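Long-range contacts in Serine/threonine/tyrosine-interacting protein (PDB 2R0B), which is a catalytically inactive phosphatase that holds ERK1/ERK2 in the nucleus and, by binding the F-box of FBXW7, blocks its assembly into the SCF ubiquitin ligase: residues R3-Q7 and G16-S20; K80-D84 and Y111-T115; L62-D66 and S102-F107; I34-I40 and G91-G97. One frame throughout, in Å; residues are numbered along the deposited sequence.

Interaction 1 of 4, residues R3-Q7 and G16-S20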
loop_
_atom_site.group_PDB
_atom_site.type_symbol
_atom_site.label_atom_id
_atom_site.label_comp_id
_atom_site.label_asym_id
_atom_site.label_seq_id
_atom_site.Cartn_x
_atom_site.Cartn_y
_atom_site.Cartn_z
ATOM N N ARG A 3 -8.813 8.414 9.448
ATOM C CA ARG A 3 -7.487 8.873 8.885
ATOM C C ARG A 3 -6.279 8.294 9.629
ATOM O O ARG A 3 -5.261 7.983 8.989
ATOM C CB ARG A 3 -7.441 10.421 8.811
ATOM C CG ARG A 3 -6.042 11.090 8.950
ATOM C CD ARG A 3 -5.201 10.991 7.678
ATOM N NE ARG A 3 -3.916 11.650 7.861
ATOM C CZ ARG A 3 -2.865 11.111 8.481
ATOM N NH1 ARG A 3 -1.745 11.829 8.616
ATOM N NH2 ARG A 3 -2.927 9.864 8.966
ATOM N N ARG A 4 -6.394 8.108 10.948
ATOM C CA ARG A 4 -5.296 7.522 11.742
ATOM C C ARG A 4 -5.448 6.011 12.009
ATOM O O ARG A 4 -4.762 5.449 12.863
ATOM C CB ARG A 4 -5.068 8.316 13.042
ATOM C CG ARG A 4 -4.713 9.796 12.789
ATOM C CD ARG A 4 -4.190 10.521 14.033
ATOM N NE ARG A 4 -2.799 10.185 14.342
ATOM C CZ ARG A 4 -1.743 10.786 13.782
ATOM N NH1 ARG A 4 -1.909 11.758 12.889
ATOM N NH2 ARG A 4 -0.516 10.410 14.112
ATOM N N GLU A 5 -6.338 5.367 11.260
ATOM C CA GLU A 5 -6.559 3.926 11.336
ATOM C C GLU A 5 -6.529 3.287 9.948
ATOM O O GLU A 5 -6.624 3.983 8.928
ATOM C CB GLU A 5 -7.886 3.595 12.045
ATOM C CG GLU A 5 -9.145 4.106 11.354
ATOM C CD GLU A 5 -10.418 3.901 12.188
ATOM O OE1 GLU A 5 -10.310 3.546 13.375
ATOM O OE2 GLU A 5 -11.532 4.055 11.634
ATOM N N MET A 6 -6.382 1.965 9.929
ATOM C CA MET A 6 -6.362 1.195 8.670
ATOM C C MET A 6 -7.772 0.746 8.258
ATOM O O MET A 6 -8.626 0.459 9.122
ATOM C CB MET A 6 -5.401 -0.015 8.768
ATOM C CG MET A 6 -5.860 -1.196 9.649
ATOM S SD MET A 6 -4.779 -2.669 9.704
ATOM C CE MET A 6 -5.804 -3.802 10.683
ATOM N N GLN A 7 -8.008 0.701 6.940
ATOM C CA GLN A 7 -9.253 0.186 6.389
ATOM C C GLN A 7 -8.999 -1.036 5.520
ATOM O O GLN A 7 -8.013 -1.069 4.797
ATOM C CB GLN A 7 -9.942 1.254 5.551
ATOM C CG GLN A 7 -10.587 2.339 6.415
ATOM C CD GLN A 7 -9.607 3.435 6.734
ATOM O OE1 GLN A 7 -8.869 3.860 5.859
ATOM N NE2 GLN A 7 -9.604 3.913 7.974
ATOM N N GLY A 16 -3.388 1.922 5.375
ATOM C CA GLY A 16 -3.386 2.713 6.611
ATOM C C GLY A 16 -2.246 3.713 6.652
ATOM O O GLY A 16 -1.386 3.687 5.789
ATOM N N PRO A 17 -2.248 4.597 7.664
ATOM C CA PRO A 17 -1.146 5.492 7.974
ATOM C C PRO A 17 -0.093 4.701 8.775
ATOM O O PRO A 17 -0.317 3.544 9.145
ATOM C CB PRO A 17 -1.807 6.553 8.866
ATOM C CG PRO A 17 -2.843 5.739 9.648
ATOM C CD PRO A 17 -3.355 4.724 8.640
ATOM N N TYR A 18 1.030 5.317 9.103
ATOM C CA TYR A 18 2.027 4.580 9.843
ATOM C C TYR A 18 1.517 4.119 11.230
ATOM O O TYR A 18 1.978 3.096 11.773
ATOM C CB TYR A 18 3.322 5.398 9.950
ATOM C CG TYR A 18 3.258 6.418 11.063
ATOM C CD1 TYR A 18 2.816 7.714 10.817
ATOM C CD2 TYR A 18 3.600 6.064 12.366
ATOM C CE1 TYR A 18 2.739 8.671 11.850
ATOM C CE2 TYR A 18 3.515 7.002 13.398
ATOM C CZ TYR A 18 3.083 8.280 13.141
ATOM O OH TYR A 18 3.008 9.177 14.182
ATOM N N SER A 19 0.578 4.883 11.801
ATOM C CA SER A 19 0.106 4.602 13.161
ATOM C C SER A 19 -0.539 3.223 13.263
ATOM O O SER A 19 -0.623 2.663 14.352
ATOM C CB SER A 19 -0.827 5.719 13.674
ATOM O OG SER A 19 -2.194 5.461 13.404
ATOM N N SER A 20 -0.959 2.660 12.133
ATOM C CA SER A 20 -1.601 1.334 12.174
ATOM C C SER A 20 -0.662 0.156 12.432
ATOM O O SER A 20 -1.120 -0.955 12.706
ATOM C CB SER A 20 -2.459 1.094 10.928
ATOM O OG SER A 20 -1.702 1.096 9.750
HETATM O O HOH W 1 0.771 8.102 15.504
#
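R3-Q7 runs past the turn made by G16-S20, and the fit depends on how a few side chains bend. R3 starts away from the turn, but its t, p, t rotamer curls the guanidinium back until NH2 sits 3.5 Å from P17 CB; R3 O is 3.4 Å from P17 CG. R4 (m, t, p) places its guanidinium beside Y18, and a water joins them, 3.0 Å from R4 NH2 and 2.8 Å from Y18 OH. The segments run into and out of the antiparallel hairpin of strands 7-10 and 13-16, which forms one margin of the phosphatase-domain sheet, so the N-terminal residues fold back over the exit of the second hairpin strand. There M6 CA approaches G16 CA to 3.9 Å, and a beta carbon on G16 would collide with M6 CB. With chi1 p, M6 rests its CB 3.8 Å from S20 CB, and its side chain touches H32 and L94. S20, also p, directs OG to P17 O, a donated bond of 2.9 Å that reinforces the 3-10 turn. S19 OG lies 2.6 Å from R4 O, although the angle is too poor for a hydrogen bond in this one of its two conformers.

Interaction 2 of 4, residues K80-D84 and Y111-T115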
loop_
_atom_site.group_PDB
_atom_site.type_symbol
_atom_site.label_atom_id
_atom_site.label_comp_id
_atom_site.label_asym_id
_atom_site.label_seq_id
_atom_site.Cartn_x
_atom_site.Cartn_y
_atom_site.Cartn_z
ATOM N N LYS A 80 3.109 -6.186 -6.343
ATOM C CA LYS A 80 2.099 -7.125 -6.847
ATOM C C LYS A 80 2.464 -8.576 -6.467
ATOM O O LYS A 80 1.622 -9.325 -5.960
ATOM C CB LYS A 80 1.951 -6.970 -8.366
ATOM C CG LYS A 80 1.211 -8.107 -9.130
ATOM C CD LYS A 80 -0.298 -8.090 -8.977
ATOM C CE LYS A 80 -0.972 -9.142 -9.899
ATOM N NZ LYS A 80 -2.207 -9.714 -9.267
ATOM N N GLU A 81 3.726 -8.945 -6.690
ATOM C CA GLU A 81 4.254 -10.267 -6.318
ATOM C C GLU A 81 4.130 -10.509 -4.804
ATOM O O GLU A 81 3.670 -11.570 -4.376
ATOM C CB GLU A 81 5.709 -10.399 -6.819
ATOM C CG GLU A 81 6.500 -11.596 -6.290
ATOM C CD GLU A 81 7.937 -11.615 -6.809
ATOM O OE1 GLU A 81 8.647 -10.588 -6.684
ATOM O OE2 GLU A 81 8.351 -12.668 -7.352
ATOM N N PHE A 82 4.470 -9.496 -4.013
ATOM C CA PHE A 82 4.471 -9.603 -2.559
ATOM C C PHE A 82 3.045 -9.827 -2.033
ATOM O O PHE A 82 2.792 -10.747 -1.226
ATOM C CB PHE A 82 5.105 -8.336 -1.959
ATOM C CG PHE A 82 5.230 -8.346 -0.441
ATOM C CD1 PHE A 82 6.287 -8.990 0.182
ATOM C CD2 PHE A 82 4.336 -7.639 0.344
ATOM C CE1 PHE A 82 6.430 -8.991 1.552
ATOM C CE2 PHE A 82 4.476 -7.604 1.730
ATOM C CZ PHE A 82 5.533 -8.280 2.334
ATOM N N ILE A 83 2.119 -9.024 -2.549
ATOM C CA ILE A 83 0.732 -9.111 -2.152
ATOM C C ILE A 83 0.128 -10.415 -2.636
ATOM O O ILE A 83 -0.533 -11.083 -1.852
ATOM C CB ILE A 83 -0.094 -7.926 -2.652
ATOM C CG1 ILE A 83 0.319 -6.636 -1.898
ATOM C CG2 ILE A 83 -1.588 -8.183 -2.444
ATOM C CD1 ILE A 83 -0.104 -5.350 -2.603
ATOM N N ASP A 84 0.383 -10.798 -3.891
ATOM C CA ASP A 84 -0.136 -12.092 -4.395
ATOM C C ASP A 84 0.328 -13.284 -3.558
ATOM O O ASP A 84 -0.439 -14.207 -3.284
ATOM C CB ASP A 84 0.247 -12.327 -5.875
ATOM C CG ASP A 84 -0.600 -11.519 -6.842
ATOM O OD1 ASP A 84 -1.738 -11.140 -6.494
ATOM O OD2 ASP A 84 -0.138 -11.301 -7.981
ATOM N N TYR A 111 -2.274 -2.416 -7.516
ATOM C CA TYR A 111 -2.661 -3.796 -7.302
ATOM C C TYR A 111 -4.087 -3.995 -7.806
ATOM O O TYR A 111 -4.368 -4.979 -8.495
ATOM C CB TYR A 111 -2.515 -4.206 -5.820
ATOM C CG TYR A 111 -2.955 -5.631 -5.606
ATOM C CD1 TYR A 111 -2.102 -6.705 -5.902
ATOM C CD2 TYR A 111 -4.260 -5.909 -5.218
ATOM C CE1 TYR A 111 -2.529 -8.024 -5.747
ATOM C CE2 TYR A 111 -4.700 -7.220 -5.071
ATOM C CZ TYR A 111 -3.835 -8.261 -5.326
ATOM O OH TYR A 111 -4.333 -9.533 -5.195
ATOM N N ILE A 112 -4.968 -3.049 -7.487
ATOM C CA ILE A 112 -6.399 -3.183 -7.854
ATOM C C ILE A 112 -6.616 -3.080 -9.357
ATOM O O ILE A 112 -7.358 -3.884 -9.951
ATOM C CB ILE A 112 -7.269 -2.140 -7.135
ATOM C CG1 ILE A 112 -7.341 -2.469 -5.661
ATOM C CG2 ILE A 112 -8.706 -2.071 -7.790
ATOM C CD1 ILE A 112 -7.876 -1.331 -4.802
ATOM N N MET A 113 -5.928 -2.130 -9.991
ATOM C CA MET A 113 -6.017 -1.973 -11.445
ATOM C C MET A 113 -5.646 -3.248 -12.207
ATOM O O MET A 113 -6.411 -3.728 -13.071
ATOM C CB MET A 113 -5.132 -0.798 -11.911
ATOM C CG MET A 113 -5.665 0.581 -11.487
ATOM S SD MET A 113 -4.535 1.937 -11.905
ATOM C CE MET A 113 -4.422 1.731 -13.706
ATOM N N GLU A 114 -4.481 -3.806 -11.884
ATOM C CA GLU A 114 -4.009 -4.982 -12.579
ATOM C C GLU A 114 -4.824 -6.237 -12.286
ATOM O O GLU A 114 -5.127 -7.017 -13.197
ATOM C CB GLU A 114 -2.546 -5.233 -12.258
ATOM C CG GLU A 114 -1.976 -6.300 -13.144
ATOM C CD GLU A 114 -0.481 -6.347 -13.141
ATOM O OE1 GLU A 114 0.169 -5.732 -12.248
ATOM O OE2 GLU A 114 0.042 -7.027 -14.051
ATOM N N THR A 115 -5.147 -6.441 -11.013
ATOM C CA THR A 115 -5.785 -7.685 -10.563
ATOM C C THR A 115 -7.261 -7.736 -10.949
ATOM O O THR A 115 -7.770 -8.787 -11.395
ATOM C CB THR A 115 -5.578 -7.853 -9.045
ATOM O OG1 THR A 115 -4.171 -7.826 -8.767
ATOM C CG2 THR A 115 -6.153 -9.204 -8.529
#
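Y111 and K80 bury the most surface here, with I83 next, and between them they span two helices whose local axes pass 11.3 Å apart at 79°, nearly perpendicular. At that separation long side chains must bridge the gap. Y111, with chi1 t, extends its ring from helix 103-116 toward helix 76-88. I83 CG2 lies over one face of this ring, 3.7 Å from the centroid and 23° off the normal, a CH-pi contact whose closest pair is I83 CG2 to Y111 CE1 at 3.4 Å. K80 lays its aliphatic chain beside the ring, with K80 CD 3.8 Å from Y111 CD1, and carries its ammonium to the far helix, where NZ donates to T115 OG1 at 2.8 Å. K80 NZ also forms a salt bridge with D84 OD2 at 2.9 Å, one helical turn along its own helix, while T115 OG1 donates in turn to Y111 O at 2.9 Å. D84 OD1 meets the ring edge and accepts at most a weak hydrogen bond from Y111 OH, 3.3 Å away. E114 adds a flank against K80 CG, its carboxylate being held by Y147. I83 also touches I38 of the central sheet. The pair thus belongs to the helical layer that covers one face of the sheet in the dual-specificity phosphatase fold, joining the crossover helix before strand 93-96 to the helix that follows the P-loop.

Interaction 3 of 4, residues L62-D66 and S102-F107. With SO4 (sulfate ion), chain B.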
loop_
_atom_site.group_PDB
_atom_site.type_symbol
_atom_site.label_atom_id
_atom_site.label_comp_id
_atom_site.label_asym_id
_atom_site.label_seq_id
_atom_site.Cartn_x
_atom_site.Cartn_y
_atom_site.Cartn_z
ATOM N N LEU A 62 10.007 0.106 1.510
ATOM C CA LEU A 62 10.235 0.840 0.265
ATOM C C LEU A 62 10.604 2.274 0.583
ATOM O O LEU A 62 9.801 3.033 1.139
ATOM C CB LEU A 62 8.993 0.825 -0.650
ATOM C CG LEU A 62 8.467 -0.523 -1.145
ATOM C CD1 LEU A 62 7.182 -0.369 -1.971
ATOM C CD2 LEU A 62 9.511 -1.318 -1.927
ATOM N N ASP A 63 11.831 2.621 0.231
ATOM C CA ASP A 63 12.335 3.982 0.400
ATOM C C ASP A 63 11.802 4.838 -0.758
ATOM O O ASP A 63 12.341 4.829 -1.879
ATOM C CB ASP A 63 13.862 3.926 0.458
ATOM C CG ASP A 63 14.515 5.287 0.359
ATOM O OD1 ASP A 63 13.854 6.298 0.671
ATOM O OD2 ASP A 63 15.721 5.352 -0.015
ATOM N N ILE A 64 10.721 5.567 -0.483
ATOM C CA ILE A 64 10.009 6.340 -1.519
ATOM C C ILE A 64 9.632 7.710 -0.970
ATOM O O ILE A 64 9.078 7.789 0.129
ATOM C CB ILE A 64 8.684 5.619 -1.953
ATOM C CG1 ILE A 64 9.005 4.285 -2.654
ATOM C CG2 ILE A 64 7.829 6.551 -2.861
ATOM C CD1 ILE A 64 7.848 3.388 -2.969
ATOM N N ALA A 65 9.935 8.774 -1.718
ATOM C CA ALA A 65 9.464 10.130 -1.389
ATOM C C ALA A 65 8.084 10.413 -1.967
ATOM O O ALA A 65 7.757 9.945 -3.071
ATOM C CB ALA A 65 10.443 11.149 -1.906
ATOM N N ASP A 66 7.273 11.177 -1.236
ATOM C CA ASP A 66 5.968 11.612 -1.751
ATOM C C ASP A 66 6.073 12.891 -2.579
ATOM O O ASP A 66 5.781 13.993 -2.109
ATOM C CB ASP A 66 4.931 11.775 -0.628
ATOM C CG ASP A 66 3.546 12.116 -1.161
ATOM O OD1 ASP A 66 3.244 11.729 -2.309
ATOM O OD2 ASP A 66 2.756 12.765 -0.438
ATOM N N SER A 102 -1.049 9.195 -0.243
ATOM C CA SER A 102 -0.473 9.346 -1.573
ATOM C C SER A 102 0.364 8.164 -2.038
ATOM O O SER A 102 -0.042 7.487 -2.970
ATOM C CB SER A 102 0.339 10.627 -1.675
ATOM O OG SER A 102 0.856 10.731 -2.996
ATOM N N ARG A 103 1.527 7.937 -1.436
ATOM C CA ARG A 103 2.364 6.769 -1.788
ATOM C C ARG A 103 1.661 5.411 -1.557
ATOM O O ARG A 103 1.541 4.549 -2.465
ATOM C CB ARG A 103 3.677 6.804 -0.984
ATOM C CG ARG A 103 4.569 8.060 -1.260
ATOM C CD ARG A 103 5.698 8.252 -0.255
ATOM N NE ARG A 103 5.179 8.685 1.048
ATOM C CZ ARG A 103 5.932 8.962 2.109
ATOM N NH1 ARG A 103 7.269 8.910 2.038
ATOM N NH2 ARG A 103 5.349 9.347 3.238
ATOM N N SER A 104 1.213 5.206 -0.326
ATOM C CA SER A 104 0.566 3.962 0.046
ATOM C C SER A 104 -0.693 3.707 -0.798
ATOM O O SER A 104 -0.879 2.583 -1.327
ATOM C CB SER A 104 0.260 3.965 1.536
ATOM O OG SER A 104 -0.446 5.130 1.871
ATOM N N ALA A 105 -1.501 4.753 -0.980
ATOM C CA ALA A 105 -2.705 4.630 -1.796
ATOM C C ALA A 105 -2.346 4.247 -3.219
ATOM O O ALA A 105 -3.007 3.395 -3.809
ATOM C CB ALA A 105 -3.515 5.920 -1.798
ATOM N N ALA A 106 -1.300 4.862 -3.785
ATOM C CA ALA A 106 -0.931 4.529 -5.165
ATOM C C ALA A 106 -0.576 3.039 -5.328
ATOM O O ALA A 106 -0.961 2.396 -6.312
ATOM C CB ALA A 106 0.214 5.420 -5.668
ATOM N N PHE A 107 0.170 2.482 -4.374
ATOM C CA PHE A 107 0.518 1.071 -4.425
ATOM C C PHE A 107 -0.717 0.149 -4.325
ATOM O O PHE A 107 -0.769 -0.888 -4.996
ATOM C CB PHE A 107 1.598 0.735 -3.375
ATOM C CG PHE A 107 2.984 1.048 -3.852
ATOM C CD1 PHE A 107 3.644 0.165 -4.710
ATOM C CD2 PHE A 107 3.586 2.274 -3.538
ATOM C CE1 PHE A 107 4.919 0.477 -5.190
ATOM C CE2 PHE A 107 4.845 2.595 -4.028
ATOM C CZ PHE A 107 5.516 1.689 -4.851
HETATM S S SO4 B . 1.691 8.601 2.160
HETATM O O1 SO4 B . 0.495 9.437 2.259
HETATM O O2 SO4 B . 2.421 9.077 0.993
HETATM O O3 SO4 B . 2.569 8.778 3.313
HETATM O O4 SO4 B . 1.349 7.185 2.033
#
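R103 is the polar hub. Its NE and NH2 donate to sulfate O2 and O3, each at 2.8 Å, while NH1 reaches across to I64 O at 2.9 Å and also forms a salt bridge with E45. The sulfate, probably from the crystallisation liquor, is held further by backbone amides at the helix start: S102 N to O1 (3.0 Å), R103 N to O2 (2.8 Å) and S104 N to O4 (3.1 Å), with S104 OG 2.7 Å from O4. A second hydrogen bond between the segments runs from S102 OG to D66 OD1 at 2.7 Å; N137 bonds to both side chains. D66 CB covers one face of the R103 guanidinium, and I64 CG2 lies 3.8 Å from R103 CD. Deeper in, the F107 ring takes L62 CD1 over one face, 4.2 Å from its centroid in a CH-pi contact, and I64 CD1 3.3 Å from F107 CE2. Helix 103-116 begins at R103, the signature arginine that closes the P-loop of the phosphatase family. Six donors from three consecutive residues meeting one tetrahedral oxyanion are consistent with this pseudophosphatase keeping a phosphate-binding cradle, although glycine stands where active relatives carry the nucleophilic cysteine.

Interaction 4 of 4, residues I34-I40 and G91-G97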
loop_
_atom_site.group_PDB
_atom_site.type_symbol
_atom_site.label_atom_id
_atom_site.label_comp_id
_atom_site.label_asym_id
_atom_site.label_seq_id
_atom_site.Cartn_x
_atom_site.Cartn_y
_atom_site.Cartn_z
ATOM N N ILE A 34 -3.319 -10.192 9.986
ATOM C CA ILE A 34 -2.252 -9.572 9.159
ATOM C C ILE A 34 -0.992 -10.411 9.289
ATOM O O ILE A 34 -0.598 -10.745 10.402
ATOM C CB ILE A 34 -1.894 -8.148 9.651
ATOM C CG1 ILE A 34 -3.065 -7.161 9.521
ATOM C CG2 ILE A 34 -0.614 -7.635 8.981
ATOM C CD1 ILE A 34 -3.718 -7.177 8.152
ATOM N N THR A 35 -0.348 -10.715 8.162
ATOM C CA THR A 35 0.869 -11.526 8.154
ATOM C C THR A 35 2.021 -10.854 7.409
ATOM O O THR A 35 3.185 -11.242 7.586
ATOM C CB THR A 35 0.638 -12.913 7.507
ATOM O OG1 THR A 35 0.099 -12.764 6.195
ATOM C CG2 THR A 35 -0.304 -13.740 8.356
ATOM N N HIS A 36 1.676 -9.880 6.572
ATOM C CA HIS A 36 2.631 -9.190 5.706
ATOM C C HIS A 36 2.404 -7.674 5.746
ATOM O O HIS A 36 1.268 -7.228 5.746
ATOM C CB HIS A 36 2.405 -9.651 4.271
ATOM C CG HIS A 36 2.878 -11.041 3.983
ATOM N ND1 HIS A 36 2.194 -12.165 4.400
ATOM C CD2 HIS A 36 3.947 -11.486 3.279
ATOM C CE1 HIS A 36 2.841 -13.242 3.990
ATOM N NE2 HIS A 36 3.906 -12.857 3.304
ATOM N N ILE A 37 3.476 -6.878 5.746
ATOM C CA ILE A 37 3.322 -5.421 5.791
ATOM C C ILE A 37 4.257 -4.751 4.774
ATOM O O ILE A 37 5.450 -5.063 4.729
ATOM C CB ILE A 37 3.645 -4.883 7.208
ATOM C CG1 ILE A 37 2.718 -5.530 8.255
ATOM C CG2 ILE A 37 3.581 -3.343 7.243
ATOM C CD1 ILE A 37 3.031 -5.140 9.694
ATOM N N ILE A 38 3.703 -3.919 3.906
ATOM C CA ILE A 38 4.527 -3.063 3.032
ATOM C C ILE A 38 4.647 -1.740 3.792
ATOM O O ILE A 38 3.655 -1.057 4.018
ATOM C CB ILE A 38 3.929 -2.852 1.627
ATOM C CG1 ILE A 38 3.758 -4.187 0.902
ATOM C CG2 ILE A 38 4.860 -1.930 0.791
ATOM C CD1 ILE A 38 3.169 -4.064 -0.506
ATOM N N CYS A 39 5.869 -1.405 4.191
ATOM C CA CYS A 39 6.141 -0.214 5.021
ATOM C C CYS A 39 6.867 0.816 4.141
ATOM O O CYS A 39 8.026 0.587 3.766
ATOM C CB CYS A 39 7.001 -0.660 6.212
ATOM S SG CYS A 39 7.822 0.676 7.151
ATOM N N ILE A 40 6.177 1.898 3.756
ATOM C CA ILE A 40 6.697 2.849 2.776
ATOM C C ILE A 40 7.057 4.151 3.492
ATOM O O ILE A 40 6.236 4.694 4.222
ATOM C CB ILE A 40 5.654 3.197 1.693
ATOM C CG1 ILE A 40 5.258 1.959 0.878
ATOM C CG2 ILE A 40 6.189 4.338 0.774
ATOM C CD1 ILE A 40 3.824 2.038 0.313
ATOM N N GLY A 91 -2.751 -15.450 3.736
ATOM C CA GLY A 91 -2.252 -14.336 4.532
ATOM C C GLY A 91 -3.019 -13.057 4.229
ATOM O O GLY A 91 -3.885 -13.016 3.339
ATOM N N LYS A 92 -2.694 -12.007 4.966
ATOM C CA LYS A 92 -3.315 -10.692 4.753
ATOM C C LYS A 92 -2.250 -9.612 4.830
ATOM O O LYS A 92 -1.265 -9.749 5.554
ATOM C CB LYS A 92 -4.469 -10.455 5.727
ATOM C CG LYS A 92 -5.541 -11.538 5.626
ATOM C CD LYS A 92 -6.851 -11.126 6.207
ATOM C CE LYS A 92 -7.783 -12.343 6.282
ATOM N NZ LYS A 92 -7.387 -13.315 7.345
ATOM N N VAL A 93 -2.450 -8.550 4.055
ATOM C CA VAL A 93 -1.406 -7.546 3.835
ATOM C C VAL A 93 -1.876 -6.164 4.300
ATOM O O VAL A 93 -2.970 -5.687 3.944
ATOM C CB VAL A 93 -1.013 -7.463 2.350
ATOM C CG1 VAL A 93 0.100 -6.450 2.148
ATOM C CG2 VAL A 93 -0.597 -8.846 1.787
ATOM N N LEU A 94 -1.043 -5.515 5.106
ATOM C CA LEU A 94 -1.265 -4.108 5.414
ATOM C C LEU A 94 -0.267 -3.294 4.588
ATOM O O LEU A 94 0.941 -3.556 4.644
ATOM C CB LEU A 94 -1.059 -3.826 6.911
ATOM C CG LEU A 94 -0.907 -2.341 7.303
ATOM C CD1 LEU A 94 -2.148 -1.503 6.922
ATOM C CD2 LEU A 94 -0.598 -2.228 8.805
ATOM N N VAL A 95 -0.762 -2.343 3.799
ATOM C CA VAL A 95 0.114 -1.385 3.112
ATOM C C VAL A 95 -0.007 -0.039 3.834
ATOM O O VAL A 95 -1.104 0.497 3.971
ATOM C CB VAL A 95 -0.298 -1.167 1.651
ATOM C CG1 VAL A 95 0.698 -0.187 0.979
ATOM C CG2 VAL A 95 -0.369 -2.495 0.912
ATOM N N HIS A 96 1.113 0.500 4.311
ATOM C CA HIS A 96 1.069 1.768 5.009
ATOM C C HIS A 96 2.174 2.696 4.538
ATOM O O HIS A 96 3.232 2.243 4.069
ATOM C CB HIS A 96 1.066 1.583 6.550
ATOM C CG HIS A 96 2.415 1.301 7.142
ATOM N ND1 HIS A 96 3.388 2.275 7.277
ATOM C CD2 HIS A 96 2.954 0.156 7.632
ATOM C CE1 HIS A 96 4.463 1.737 7.826
ATOM N NE2 HIS A 96 4.224 0.460 8.057
ATOM N N GLY A 97 1.899 3.999 4.634
ATOM C CA GLY A 97 2.898 5.006 4.361
ATOM C C GLY A 97 3.070 5.813 5.635
ATOM O O GLY A 97 3.160 5.252 6.733
#
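Strands 36-40 and 93-96 are parallel neighbours at the centre of the phosphatase-domain sheet; strand 58-63 and helix 76-88 lie between them in the chain. Their ladder alternates regularly: L94 N to H36 O (2.9 Å), I38 N to L94 O (2.9 Å), H96 N to I38 O (3.0 Å) and I40 N to H96 O (3.0 Å). At the entry K92 O accepts twice, from T35 N at 2.9 Å and H36 N at 3.1 Å, and K92 N donates to T35 OG1 at 3.1 Å. The other edge of 36-40 is served by strand 58-63, with I37 bonded to R58 and L60, and C39 to L60 and L62. On one face I38 and I40 pack against V93 and V95; on the other, H96 lies beneath C39, whose CA is 4.0 Å from the ring centroid, while H96 ND1 donates to G97 O at 3.0 Å. Buried I40 O finds no hydrogen-bond donor anywhere and receives just a CA-H...O contact from G97 CA, 3.4 Å away.

Interaction 4 is the hub. On one side its V95 O probably accepts from G16 N of interaction 1 at 3.0 Å; on the other, C39 O probably accepts from L62 N of interaction 3, also at 3.0 Å. Helix 76-88 of interaction 2 packs on its sheet, with F82 CD2 3.5 Å from I38 CG1. Interactions 2 and 3 share helix 103-116, their centres 15 Å apart, whereas interactions 1 and 2 lie about 20 Å apart, centre to centre, without touching. The sulfate site, matching the phosphate-binding loop of active relatives, joins 3 and 4: strand 93-96 leads into G97, nearest atoms about 4 Å from the sulfate, and N98, A99 and I101 add further amides.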